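Putative nucleolar GTP-binding protein 1 (Plasmodium falciparum, PDB 2QU8) binds GDP through a Ras-like GTPase domain and probably works as a nucleolar guanine-nucleotide switch. Local coordinates at residues G110-I115 with K143-G148; K30-S35 with Y78-T83; F71-N76 with A195-C200; N131-I136 with K169-N174. All blocks are in the same frame, centred on the assembly; numbering follows the deposited sequence.

Interaction 1: residues G110-I115 with K143-G148; sequences GVILFI and KSIVIG
Ile-112 and Phe-114 make every direct backbone hydrogen bond that strand 110-115 gives to 143-148, in the parallel part of the mixed sheet of a Ras-like P-loop GTPase fold; helix 126-137 supplies the beta-alpha-beta crossover between the two strands. Ile-112 N donates to Ser-144 O (3.0 Å), and Ile-112 O receives Val-146 N at 2.8 Å, almost head-on to the carbonyl. Phe-114 repeats the pattern: its N reaches Val-146 O through a more bent bond (149° at H), while its O takes Gly-148 N at 2.8 Å from a donor tilted well off the carbonyl plane. The intervening Val-111 and Leu-113 bond through their backbone to strand 30-35, as does Ile-115 N, so this strand is bonded along both edges. Before the regular pairing begins, a water bridges the strands, donating to Gly-110 O and accepting from Ser-144 N. The aliphatic part of Lys-143 runs past that same carbonyl, and its ammonium group ends on Ala-106 O.

Ile-112 and Ile-145 run alongside one another in the same direction, on the face covered by helix 126-137. On the other face Val-146 packs under helix 192-222. There Leu-113, with CG anti to its N (chi1 177°), swings CD1 back across the strand gap to meet Val-146 CG1 at 3.8 Å.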
loop_
_atom_site.group_PDB
_atom_site.type_symbol
_atom_site.label_atom_id
_atom_site.label_comp_id
_atom_site.label_asym_id
_atom_site.label_seq_id
_atom_site.Cartn_x
_atom_site.Cartn_y
_atom_site.Cartn_z
ATOM N N GLY A 110 -8.670 0.595 4.639
ATOM C CA GLY A 110 -7.306 0.147 4.354
ATOM C C GLY A 110 -6.138 1.096 4.567
ATOM O O GLY A 110 -6.308 2.318 4.684
ATOM N N VAL A 111 -4.948 0.503 4.628
ATOM C CA VAL A 111 -3.681 1.219 4.619
ATOM C C VAL A 111 -2.983 0.836 3.306
ATOM O O VAL A 111 -3.099 -0.302 2.860
ATOM C CB VAL A 111 -2.811 0.832 5.852
ATOM C CG1 VAL A 111 -2.554 -0.674 5.905
ATOM C CG2 VAL A 111 -1.498 1.584 5.865
ATOM N N ILE A 112 -2.284 1.778 2.682
ATOM C CA ILE A 112 -1.585 1.490 1.421
ATOM C C ILE A 112 -0.199 0.961 1.715
ATOM O O ILE A 112 0.515 1.514 2.553
ATOM C CB ILE A 112 -1.423 2.752 0.523
ATOM C CG1 ILE A 112 -2.712 3.579 0.478
ATOM C CG2 ILE A 112 -0.925 2.378 -0.906
ATOM C CD1 ILE A 112 -3.939 2.848 -0.071
ATOM N N LEU A 113 0.176 -0.128 1.053
ATOM C CA LEU A 113 1.575 -0.518 1.013
ATOM C C LEU A 113 2.065 -0.301 -0.416
ATOM O O LEU A 113 1.743 -1.086 -1.310
ATOM C CB LEU A 113 1.780 -1.970 1.465
ATOM C CG LEU A 113 3.203 -2.556 1.408
ATOM C CD1 LEU A 113 4.254 -1.676 2.097
ATOM C CD2 LEU A 113 3.216 -3.950 2.009
ATOM N N PHE A 114 2.812 0.783 -0.614
ATOM C CA PHE A 114 3.430 1.104 -1.897
ATOM C C PHE A 114 4.859 0.593 -1.891
ATOM O O PHE A 114 5.708 1.066 -1.122
ATOM C CB PHE A 114 3.390 2.615 -2.218
ATOM C CG PHE A 114 3.844 2.946 -3.623
ATOM C CD1 PHE A 114 2.923 3.040 -4.665
ATOM C CD2 PHE A 114 5.195 3.126 -3.911
ATOM C CE1 PHE A 114 3.341 3.328 -5.970
ATOM C CE2 PHE A 114 5.624 3.409 -5.211
ATOM C CZ PHE A 114 4.695 3.513 -6.236
ATOM N N ILE A 115 5.117 -0.376 -2.762
ATOM C CA ILE A 115 6.404 -1.034 -2.804
ATOM C C ILE A 115 7.289 -0.453 -3.902
ATOM O O ILE A 115 6.873 -0.342 -5.062
ATOM C CB ILE A 115 6.267 -2.566 -2.968
ATOM C CG1 ILE A 115 5.420 -3.145 -1.817
ATOM C CG2 ILE A 115 7.658 -3.219 -3.052
ATOM C CD1 ILE A 115 5.233 -4.658 -1.836
ATOM N N LYS A 143 -5.412 8.326 3.421
ATOM C CA LYS A 143 -5.153 7.161 4.260
ATOM C C LYS A 143 -3.690 7.132 4.671
ATOM O O LYS A 143 -2.867 7.875 4.133
ATOM C CB LYS A 143 -5.455 5.876 3.486
ATOM C CG LYS A 143 -6.879 5.713 3.060
ATOM C CD LYS A 143 -7.036 4.465 2.219
ATOM C CE LYS A 143 -8.410 3.855 2.419
ATOM N NZ LYS A 143 -9.506 4.876 2.392
ATOM N N SER A 144 -3.375 6.264 5.622
ATOM C CA SER A 144 -1.997 5.941 5.946
ATOM C C SER A 144 -1.317 5.171 4.817
ATOM O O SER A 144 -1.971 4.462 4.052
ATOM C CB SER A 144 -1.936 5.133 7.233
ATOM O OG SER A 144 -1.815 6.003 8.341
ATOM N N ILE A 145 0.000 5.334 4.725
ATOM C CA ILE A 145 0.811 4.683 3.700
ATOM C C ILE A 145 2.080 4.132 4.323
ATOM O O ILE A 145 2.742 4.813 5.110
ATOM C CB ILE A 145 1.194 5.673 2.549
ATOM C CG1 ILE A 145 -0.060 6.276 1.899
ATOM C CG2 ILE A 145 2.098 4.980 1.497
ATOM C CD1 ILE A 145 0.188 7.497 1.012
ATOM N N VAL A 146 2.413 2.893 3.990
ATOM C CA VAL A 146 3.752 2.389 4.248
ATOM C C VAL A 146 4.487 2.359 2.908
ATOM O O VAL A 146 3.952 1.859 1.918
ATOM C CB VAL A 146 3.742 0.986 4.909
ATOM C CG1 VAL A 146 5.157 0.473 5.126
ATOM C CG2 VAL A 146 2.985 1.022 6.235
ATOM N N ILE A 147 5.692 2.926 2.871
ATOM C CA ILE A 147 6.549 2.788 1.697
ATOM C C ILE A 147 7.445 1.594 1.949
ATOM O O ILE A 147 8.240 1.592 2.894
ATOM C CB ILE A 147 7.432 4.045 1.414
ATOM C CG1 ILE A 147 6.592 5.326 1.299
ATOM C CG2 ILE A 147 8.293 3.830 0.166
ATOM C CD1 ILE A 147 5.699 5.421 0.083
ATOM N N GLY A 148 7.291 0.565 1.121
ATOM C CA GLY A 148 8.103 -0.629 1.247
ATOM C C GLY A 148 9.279 -0.580 0.299
ATOM O O GLY A 148 9.099 -0.430 -0.910
HETATM O O HOH W 1 -5.465 4.102 6.802
#

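Interaction 2: residues K30-S35 with Y78-T83; sequences KTIILS and YQIIDT
The strand leading into the P-loop pairs here with the strand that ends in an aspartate beside the nucleotide, and Lys-30 and Tyr-78 meet at the start of the pair. Lys-30 lays its chain over one face of the Tyr-78 ring: CE stands 4.0 Å from the ring centroid, off-centre toward the rim, as a CH-pi contact. Bends at chi3 and chi4 fold the chain over the ring, but NZ remains too far for more than a weak cation-pi attraction. The phenol OH is held by Lys-204.

Parallel backbone bonds follow, among them Gln-79 N to Lys-30 O (2.9 Å) and Leu-34 N to Ile-81 O (2.8 Å). On the face bearing Thr-31, Gln-79 NE2 donates to Thr-31 OG1 at 2.8 Å, with the hydroxyl near the amide plane; the same amide nitrogen also reaches Asn-26 O.

In this Ras-like GTPase sheet, the opposite face carries Ile-32, Leu-34 and Ile-80. Ile-80 CG1 lies anti to N (chi1 179°) and fits against Leu-34 CD1, 3.7 Å away. The side chain of Asp-82 comes to about 4 Å from GDP and touches Lys-42 and Ser-43. One water accepts from Thr-83 N and lies 2.6 Å from Leu-34 O and close to Asp-82 OD1, spanning the two strand ends.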
loop_
_atom_site.group_PDB
_atom_site.type_symbol
_atom_site.label_atom_id
_atom_site.label_comp_id
_atom_site.label_asym_id
_atom_site.label_seq_id
_atom_site.Cartn_x
_atom_site.Cartn_y
_atom_site.Cartn_z
ATOM N N LYS A 30 -10.385 -4.839 7.720
ATOM C CA LYS A 30 -9.054 -4.232 7.718
ATOM C C LYS A 30 -8.242 -4.755 6.527
ATOM O O LYS A 30 -8.129 -5.966 6.322
ATOM C CB LYS A 30 -8.334 -4.513 9.033
ATOM C CG LYS A 30 -9.025 -3.914 10.252
ATOM C CD LYS A 30 -8.240 -4.180 11.531
ATOM C CE LYS A 30 -8.365 -5.617 11.988
ATOM N NZ LYS A 30 -9.786 -5.990 12.276
ATOM N N THR A 31 -7.692 -3.833 5.743
ATOM C CA THR A 31 -7.074 -4.185 4.473
ATOM C C THR A 31 -5.718 -3.525 4.263
ATOM O O THR A 31 -5.546 -2.331 4.521
ATOM C CB THR A 31 -8.000 -3.776 3.284
ATOM O OG1 THR A 31 -9.286 -4.389 3.433
ATOM C CG2 THR A 31 -7.398 -4.175 1.926
ATOM N N ILE A 32 -4.760 -4.300 3.769
ATOM C CA ILE A 32 -3.575 -3.714 3.151
ATOM C C ILE A 32 -3.801 -3.648 1.629
ATOM O O ILE A 32 -4.066 -4.658 0.978
ATOM C CB ILE A 32 -2.280 -4.488 3.505
ATOM C CG1 ILE A 32 -2.050 -4.485 5.028
ATOM C CG2 ILE A 32 -1.077 -3.871 2.819
ATOM C CD1 ILE A 32 -1.015 -5.505 5.466
ATOM N N ILE A 33 -3.724 -2.445 1.080
ATOM C CA ILE A 33 -3.867 -2.243 -0.358
ATOM C C ILE A 33 -2.482 -2.162 -0.963
ATOM O O ILE A 33 -1.739 -1.222 -0.684
ATOM C CB ILE A 33 -4.663 -0.948 -0.664
ATOM C CG1 ILE A 33 -6.052 -1.031 -0.021
ATOM C CG2 ILE A 33 -4.742 -0.698 -2.197
ATOM C CD1 ILE A 33 -6.702 0.333 0.257
ATOM N N LEU A 34 -2.123 -3.152 -1.775
ATOM C CA LEU A 34 -0.809 -3.150 -2.407
ATOM C C LEU A 34 -0.776 -2.283 -3.657
ATOM O O LEU A 34 -1.686 -2.335 -4.494
ATOM C CB LEU A 34 -0.341 -4.568 -2.734
ATOM C CG LEU A 34 0.099 -5.428 -1.548
ATOM C CD1 LEU A 34 0.105 -6.891 -1.972
ATOM C CD2 LEU A 34 1.471 -4.988 -1.029
ATOM N N SER A 35 0.300 -1.513 -3.779
ATOM C CA SER A 35 0.527 -0.647 -4.933
ATOM C C SER A 35 2.026 -0.571 -5.232
ATOM O O SER A 35 2.854 -0.872 -4.374
ATOM C CB SER A 35 -0.067 0.738 -4.659
ATOM O OG SER A 35 0.122 1.617 -5.756
ATOM N N TYR A 78 -7.393 -9.862 8.636
ATOM C CA TYR A 78 -6.980 -8.909 7.613
ATOM C C TYR A 78 -7.141 -9.470 6.209
ATOM O O TYR A 78 -7.081 -10.680 5.995
ATOM C CB TYR A 78 -5.520 -8.512 7.820
ATOM C CG TYR A 78 -5.265 -7.663 9.049
ATOM C CD1 TYR A 78 -5.269 -6.273 8.968
ATOM C CD2 TYR A 78 -5.006 -8.252 10.290
ATOM C CE1 TYR A 78 -5.041 -5.486 10.091
ATOM C CE2 TYR A 78 -4.766 -7.470 11.425
ATOM C CZ TYR A 78 -4.788 -6.092 11.317
ATOM O OH TYR A 78 -4.559 -5.310 12.432
ATOM N N GLN A 79 -7.349 -8.572 5.256
ATOM C CA GLN A 79 -7.166 -8.917 3.857
ATOM C C GLN A 79 -6.044 -8.082 3.246
ATOM O O GLN A 79 -5.717 -7.003 3.731
ATOM C CB GLN A 79 -8.468 -8.794 3.072
ATOM C CG GLN A 79 -9.117 -7.423 3.108
ATOM C CD GLN A 79 -10.572 -7.451 2.664
ATOM O OE1 GLN A 79 -11.171 -8.518 2.524
ATOM N NE2 GLN A 79 -11.148 -6.272 2.445
ATOM N N ILE A 80 -5.431 -8.605 2.197
ATOM C CA ILE A 80 -4.420 -7.864 1.479
ATOM C C ILE A 80 -4.711 -7.991 -0.018
ATOM O O ILE A 80 -4.834 -9.096 -0.543
ATOM C CB ILE A 80 -2.972 -8.283 1.900
ATOM C CG1 ILE A 80 -1.921 -7.503 1.101
ATOM C CG2 ILE A 80 -2.784 -9.837 1.866
ATOM C CD1 ILE A 80 -0.518 -7.544 1.701
ATOM N N ILE A 81 -4.867 -6.849 -0.679
ATOM C CA ILE A 81 -5.352 -6.807 -2.055
ATOM C C ILE A 81 -4.269 -6.359 -3.032
ATOM O O ILE A 81 -3.543 -5.388 -2.785
ATOM C CB ILE A 81 -6.619 -5.919 -2.182
ATOM C CG1 ILE A 81 -7.715 -6.438 -1.238
ATOM C CG2 ILE A 81 -7.148 -5.912 -3.618
ATOM C CD1 ILE A 81 -8.891 -5.508 -1.084
ATOM N N ASP A 82 -4.176 -7.083 -4.143
ATOM C CA ASP A 82 -3.239 -6.785 -5.212
ATOM C C ASP A 82 -4.075 -6.645 -6.485
ATOM O O ASP A 82 -4.858 -7.535 -6.820
ATOM C CB ASP A 82 -2.198 -7.926 -5.340
ATOM C CG ASP A 82 -1.104 -7.635 -6.377
ATOM O OD1 ASP A 82 -0.718 -6.464 -6.548
ATOM O OD2 ASP A 82 -0.604 -8.591 -7.013
ATOM N N THR A 83 -3.931 -5.517 -7.169
ATOM C CA THR A 83 -4.679 -5.261 -8.401
ATOM C C THR A 83 -3.737 -4.934 -9.548
ATOM O O THR A 83 -3.614 -3.773 -9.931
ATOM C CB THR A 83 -5.700 -4.105 -8.236
ATOM O OG1 THR A 83 -5.041 -2.956 -7.694
ATOM C CG2 THR A 83 -6.801 -4.506 -7.306
HETATM O O HOH W 2 -1.557 -3.906 -6.611
HETATM O O HOH W 3 -4.444 -3.164 -4.906
#

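Interaction 3: residues F71-N76 with A195-C200; sequences FDHKLN and AKITAC
Lys-196, with CG anti to its backbone N (chi1 -174°) and its chain kinked at chi3 and chi4, turns its tip between Phe-71 and His-73. His-73 has the same first torsion (chi1 -171°), which carries its imidazole out to the helix. Lys-196 NZ then sits over one face of that ring, 3.1 Å from His-73 CG and displaced toward the rim; Lys-74 CG lies over the opposite face.

Farther back along the lysine, CD packs off-centre on the Phe-71 ring, 4.1 Å from its centroid, as a CH-pi contact, the two side chains passing antiparallel. Cys-200 SG comes to the edge of the same ring, 4.1 Å from Phe-71 CE1, in a sulfur-aromatic contact. At the rim Ile-197 adds CG1, 3.5 Å from His-73 NE2.

These residues join the end of the beta hairpin of strands 66-73 and 76-82, closed by a type I' turn from His-73 to Asn-76, to helix 192-222. The Phe-71 ring also meets Tyr-78, nearly parallel to it. An ammonium group so near the imidazole would probably disfavour a second positive charge on His-73.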
loop_
_atom_site.group_PDB
_atom_site.type_symbol
_atom_site.label_atom_id
_atom_site.label_comp_id
_atom_site.label_asym_id
_atom_site.label_seq_id
_atom_site.Cartn_x
_atom_site.Cartn_y
_atom_site.Cartn_z
ATOM N N PHE A 71 -5.203 -13.004 6.127
ATOM C CA PHE A 71 -4.365 -13.395 7.258
ATOM C C PHE A 71 -4.888 -12.832 8.575
ATOM O O PHE A 71 -5.637 -11.855 8.594
ATOM C CB PHE A 71 -2.894 -12.995 7.039
ATOM C CG PHE A 71 -2.659 -11.504 6.983
ATOM C CD1 PHE A 71 -2.300 -10.797 8.127
ATOM C CD2 PHE A 71 -2.784 -10.811 5.782
ATOM C CE1 PHE A 71 -2.084 -9.420 8.079
ATOM C CE2 PHE A 71 -2.568 -9.434 5.723
ATOM C CZ PHE A 71 -2.212 -8.738 6.873
ATOM N N ASP A 72 -4.496 -13.476 9.668
ATOM C CA ASP A 72 -4.766 -12.974 10.999
ATOM C C ASP A 72 -3.498 -12.410 11.596
ATOM O O ASP A 72 -2.403 -12.949 11.402
ATOM C CB ASP A 72 -5.308 -14.075 11.912
ATOM C CG ASP A 72 -6.518 -14.774 11.332
ATOM O OD1 ASP A 72 -7.284 -14.129 10.586
ATOM O OD2 ASP A 72 -6.704 -15.974 11.620
ATOM N N HIS A 73 -3.653 -11.305 12.309
ATOM C CA HIS A 73 -2.579 -10.772 13.116
ATOM C C HIS A 73 -3.132 -10.248 14.429
ATOM O O HIS A 73 -3.995 -9.364 14.446
ATOM C CB HIS A 73 -1.817 -9.676 12.377
ATOM C CG HIS A 73 -0.570 -9.245 13.082
ATOM N ND1 HIS A 73 0.478 -10.107 13.327
ATOM C CD2 HIS A 73 -0.208 -8.049 13.602
ATOM C CE1 HIS A 73 1.436 -9.458 13.965
ATOM N NE2 HIS A 73 1.044 -8.208 14.145
ATOM N N LYS A 74 -2.627 -10.821 15.519
ATOM C CA LYS A 74 -3.011 -10.437 16.877
ATOM C C LYS A 74 -4.530 -10.467 17.042
ATOM O O LYS A 74 -5.157 -9.460 17.389
ATOM C CB LYS A 74 -2.416 -9.068 17.239
ATOM C CG LYS A 74 -0.893 -8.959 17.041
ATOM C CD LYS A 74 -0.104 -9.826 18.034
ATOM C CE LYS A 74 1.393 -9.519 17.960
ATOM N NZ LYS A 74 2.123 -9.828 19.227
ATOM N N LEU A 75 -5.100 -11.639 16.752
ATOM C CA LEU A 75 -6.533 -11.948 16.924
ATOM C C LEU A 75 -7.483 -11.199 15.983
ATOM O O LEU A 75 -8.701 -11.353 16.066
ATOM C CB LEU A 75 -6.964 -11.778 18.390
ATOM C CG LEU A 75 -6.164 -12.563 19.437
ATOM C CD1 LEU A 75 -6.704 -12.292 20.830
ATOM C CD2 LEU A 75 -6.169 -14.061 19.127
ATOM N N ASN A 76 -6.918 -10.398 15.085
ATOM C CA ASN A 76 -7.697 -9.637 14.123
ATOM C C ASN A 76 -7.538 -10.194 12.718
ATOM O O ASN A 76 -6.473 -10.672 12.349
ATOM C CB ASN A 76 -7.298 -8.163 14.151
ATOM C CG ASN A 76 -7.672 -7.480 15.450
ATOM O OD1 ASN A 76 -8.748 -6.900 15.568
ATOM N ND2 ASN A 76 -6.783 -7.551 16.438
ATOM N N ALA A 195 7.346 -5.571 8.109
ATOM C CA ALA A 195 6.618 -4.668 7.212
ATOM C C ALA A 195 5.096 -4.823 7.346
ATOM O O ALA A 195 4.355 -3.835 7.356
ATOM C CB ALA A 195 7.047 -4.903 5.778
ATOM N N LYS A 196 4.651 -6.071 7.448
ATOM C CA LYS A 196 3.239 -6.395 7.643
ATOM C C LYS A 196 2.721 -5.829 8.971
ATOM O O LYS A 196 1.634 -5.259 9.031
ATOM C CB LYS A 196 3.045 -7.909 7.588
ATOM C CG LYS A 196 1.593 -8.361 7.629
ATOM C CD LYS A 196 1.490 -9.834 8.004
ATOM C CE LYS A 196 1.722 -10.066 9.491
ATOM N NZ LYS A 196 0.870 -9.160 10.307
ATOM N N ILE A 197 3.523 -5.973 10.022
ATOM C CA ILE A 197 3.196 -5.437 11.353
ATOM C C ILE A 197 3.051 -3.907 11.370
ATOM O O ILE A 197 2.074 -3.382 11.901
ATOM C CB ILE A 197 4.214 -5.938 12.421
ATOM C CG1 ILE A 197 4.086 -7.463 12.580
ATOM C CG2 ILE A 197 3.997 -5.236 13.757
ATOM C CD1 ILE A 197 5.287 -8.161 13.184
ATOM N N THR A 198 4.000 -3.185 10.775
ATOM C CA THR A 198 3.897 -1.715 10.747
ATOM C C THR A 198 2.707 -1.187 9.926
ATOM O O THR A 198 2.109 -0.172 10.294
ATOM C CB THR A 198 5.240 -0.982 10.405
ATOM O OG1 THR A 198 5.012 0.029 9.414
ATOM C CG2 THR A 198 6.288 -1.933 9.910
ATOM N N ALA A 199 2.357 -1.880 8.838
ATOM C CA ALA A 199 1.137 -1.564 8.081
ATOM C C ALA A 199 -0.110 -1.651 8.965
ATOM O O ALA A 199 -0.886 -0.697 9.055
ATOM C CB ALA A 199 1.000 -2.474 6.861
ATOM N N CYS A 200 -0.284 -2.788 9.628
ATOM C CA CYS A 200 -1.431 -3.016 10.504
ATOM C C CYS A 200 -1.576 -1.941 11.583
ATOM O O CYS A 200 -2.646 -1.354 11.725
ATOM C CB CYS A 200 -1.355 -4.410 11.129
ATOM S SG CYS A 200 -1.512 -5.739 9.908
#

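Interaction 4: residues N131-I136 with K169-N174; sequences NLFYSI and KQILDN
Ile-171 fills the space between two aromatic side chains of helix 126-137, and its two branches divide the work. CG2 meets Phe-133 CE2 at 3.7 Å on the sheet-facing side, where both residues are buried. CG1, held anti to the carbonyl carbon (chi1 -69°), turns to Tyr-134, 3.3 Å from OH and 3.8 Å from CZ. Both aromatic rings are met obliquely. The inner part is closed further by Ile-179, which touches Phe-133 and Ile-171, and by Ile-145, Ile-147 and Phe-114 on the Phe-133 ring; Phe-114 meets that ring edge-to-face.

The pair belongs to the helical layer on one side of the GTPase's alpha/beta sandwich. Its two helix segments run nearly parallel, 12° apart in direction, with axes 11.9 Å from each other at closest approach. That wide spacing is bridged by long side chains, chiefly Tyr-134, whose ring extends across the gap although its CB does not point directly at the other helix.

Toward the surface the contact thins. Asn-174 is exposed, and its ND2 gives the phenol oxygen of Tyr-134 a weak hydrogen bond of 3.3 Å. The amide stands almost perpendicular to the ring, 85° between planes, while Asn-174 CB rests 3.9 Å from Tyr-134 CE1. Gln-170, likewise exposed, merely brushes the phenol oxygen with CB at 4.2 Å.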
loop_
_atom_site.group_PDB
_atom_site.type_symbol
_atom_site.label_atom_id
_atom_site.label_comp_id
_atom_site.label_asym_id
_atom_site.label_seq_id
_atom_site.Cartn_x
_atom_site.Cartn_y
_atom_site.Cartn_z
ATOM N N ASN A 131 8.067 8.844 -8.857
ATOM C CA ASN A 131 7.142 9.532 -9.754
ATOM C C ASN A 131 5.786 8.839 -9.846
ATOM O O ASN A 131 4.748 9.497 -9.819
ATOM C CB ASN A 131 7.748 9.692 -11.147
ATOM C CG ASN A 131 8.820 10.773 -11.206
ATOM O OD1 ASN A 131 9.264 11.303 -10.177
ATOM N ND2 ASN A 131 9.253 11.097 -12.422
ATOM N N LEU A 132 5.791 7.511 -9.958
ATOM C CA LEU A 132 4.545 6.742 -9.943
ATOM C C LEU A 132 3.774 6.968 -8.639
ATOM O O LEU A 132 2.560 7.177 -8.667
ATOM C CB LEU A 132 4.810 5.241 -10.160
ATOM C CG LEU A 132 3.650 4.254 -9.963
ATOM C CD1 LEU A 132 2.475 4.556 -10.877
ATOM C CD2 LEU A 132 4.116 2.811 -10.162
ATOM N N PHE A 133 4.489 6.924 -7.514
ATOM C CA PHE A 133 3.880 7.120 -6.198
ATOM C C PHE A 133 3.137 8.453 -6.080
ATOM O O PHE A 133 1.999 8.490 -5.619
ATOM C CB PHE A 133 4.911 6.998 -5.072
ATOM C CG PHE A 133 4.368 7.388 -3.726
ATOM C CD1 PHE A 133 3.444 6.576 -3.074
ATOM C CD2 PHE A 133 4.751 8.584 -3.126
ATOM C CE1 PHE A 133 2.923 6.939 -1.839
ATOM C CE2 PHE A 133 4.239 8.953 -1.881
ATOM C CZ PHE A 133 3.323 8.127 -1.238
ATOM N N TYR A 134 3.781 9.538 -6.495
ATOM C CA TYR A 134 3.145 10.855 -6.444
ATOM C C TYR A 134 1.930 10.905 -7.350
ATOM O O TYR A 134 0.907 11.490 -7.000
ATOM C CB TYR A 134 4.119 11.961 -6.848
ATOM C CG TYR A 134 5.285 12.174 -5.906
ATOM C CD1 TYR A 134 5.100 12.312 -4.531
ATOM C CD2 TYR A 134 6.574 12.271 -6.400
ATOM C CE1 TYR A 134 6.197 12.523 -3.670
ATOM C CE2 TYR A 134 7.656 12.485 -5.566
ATOM C CZ TYR A 134 7.470 12.605 -4.207
ATOM O OH TYR A 134 8.578 12.814 -3.407
ATOM N N SER A 135 2.051 10.264 -8.506
ATOM C CA SER A 135 1.027 10.297 -9.542
ATOM C C SER A 135 -0.279 9.635 -9.102
ATOM O O SER A 135 -1.355 9.982 -9.603
ATOM C CB SER A 135 1.574 9.656 -10.822
ATOM O OG SER A 135 0.540 9.183 -11.656
ATOM N N ILE A 136 -0.183 8.702 -8.157
ATOM C CA ILE A 136 -1.334 7.892 -7.758
ATOM C C ILE A 136 -1.695 7.934 -6.266
ATOM O O ILE A 136 -2.684 7.321 -5.855
ATOM C CB ILE A 136 -1.178 6.401 -8.202
ATOM C CG1 ILE A 136 -0.151 5.660 -7.338
ATOM C CG2 ILE A 136 -0.875 6.291 -9.710
ATOM C CD1 ILE A 136 -0.297 4.169 -7.397
ATOM N N LYS A 169 13.419 11.095 1.041
ATOM C CA LYS A 169 13.210 12.070 2.117
ATOM C C LYS A 169 12.175 13.131 1.737
ATOM O O LYS A 169 11.345 13.514 2.567
ATOM C CB LYS A 169 14.528 12.735 2.524
ATOM C CG LYS A 169 14.379 13.769 3.636
ATOM C CD LYS A 169 15.717 14.115 4.276
ATOM C CE LYS A 169 15.726 15.535 4.831
ATOM N NZ LYS A 169 14.499 15.884 5.614
ATOM N N GLN A 170 12.217 13.587 0.484
ATOM C CA GLN A 170 11.237 14.556 -0.021
ATOM C C GLN A 170 9.786 14.072 0.070
ATOM O O GLN A 170 8.863 14.886 0.159
ATOM C CB GLN A 170 11.556 14.965 -1.458
ATOM C CG GLN A 170 12.511 16.138 -1.574
ATOM C CD GLN A 170 12.334 16.899 -2.875
ATOM O OE1 GLN A 170 11.901 16.337 -3.888
ATOM N NE2 GLN A 170 12.666 18.190 -2.856
ATOM N N ILE A 171 9.591 12.755 0.046
ATOM C CA ILE A 171 8.256 12.167 0.174
ATOM C C ILE A 171 7.596 12.597 1.489
ATOM O O ILE A 171 6.405 12.908 1.521
ATOM C CB ILE A 171 8.290 10.616 0.028
ATOM C CG1 ILE A 171 8.629 10.230 -1.419
ATOM C CG2 ILE A 171 6.967 9.985 0.469
ATOM C CD1 ILE A 171 8.816 8.733 -1.655
ATOM N N LEU A 172 8.382 12.642 2.560
ATOM C CA LEU A 172 7.885 13.066 3.873
ATOM C C LEU A 172 7.380 14.517 3.880
ATOM O O LEU A 172 6.479 14.861 4.647
ATOM C CB LEU A 172 8.956 12.849 4.949
ATOM C CG LEU A 172 9.566 11.443 5.072
ATOM C CD1 LEU A 172 10.754 11.456 6.021
ATOM C CD2 LEU A 172 8.537 10.400 5.515
ATOM N N ASP A 173 7.951 15.349 3.008
ATOM C CA ASP A 173 7.568 16.757 2.892
ATOM C C ASP A 173 6.393 16.970 1.932
ATOM O O ASP A 173 5.527 17.817 2.172
ATOM C CB ASP A 173 8.772 17.601 2.454
ATOM C CG ASP A 173 9.862 17.669 3.519
ATOM O OD1 ASP A 173 10.977 17.170 3.266
ATOM O OD2 ASP A 173 9.604 18.226 4.608
ATOM N N ASN A 174 6.364 16.197 0.854
ATOM C CA ASN A 174 5.325 16.314 -0.171
ATOM C C ASN A 174 3.984 15.703 0.232
ATOM O O ASN A 174 2.943 16.033 -0.342
ATOM C CB ASN A 174 5.805 15.681 -1.482
ATOM C CG ASN A 174 6.753 16.578 -2.253
ATOM O OD1 ASN A 174 6.491 17.767 -2.434
ATOM N ND2 ASN A 174 7.858 16.008 -2.724
#

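How the interactions relate
Interactions 1 and 2 lie in one sheet, their centres about 9 Å apart, joined where strand 30-35 runs beside 110-117: Leu-113 N probably bonds Ile-33 O, and Ile-115 N Ser-35 O. The other two flank this core on opposite sides of the chain's centre, about 25 Å between centres. Interaction 3 brings helix 192-222 to the hairpin next to interaction 2; that helix covers the face with Val-146, while helix 126-137 of interaction 4, through Phe-133, covers the face with Ile-145 and Ile-147. Along the chain, 2 closes before 1 opens; 1 and 4 interleave, and both nest within the long loop closed by 3. Helices thus enclose the sheet whose strand ends carry loops of the GDP site.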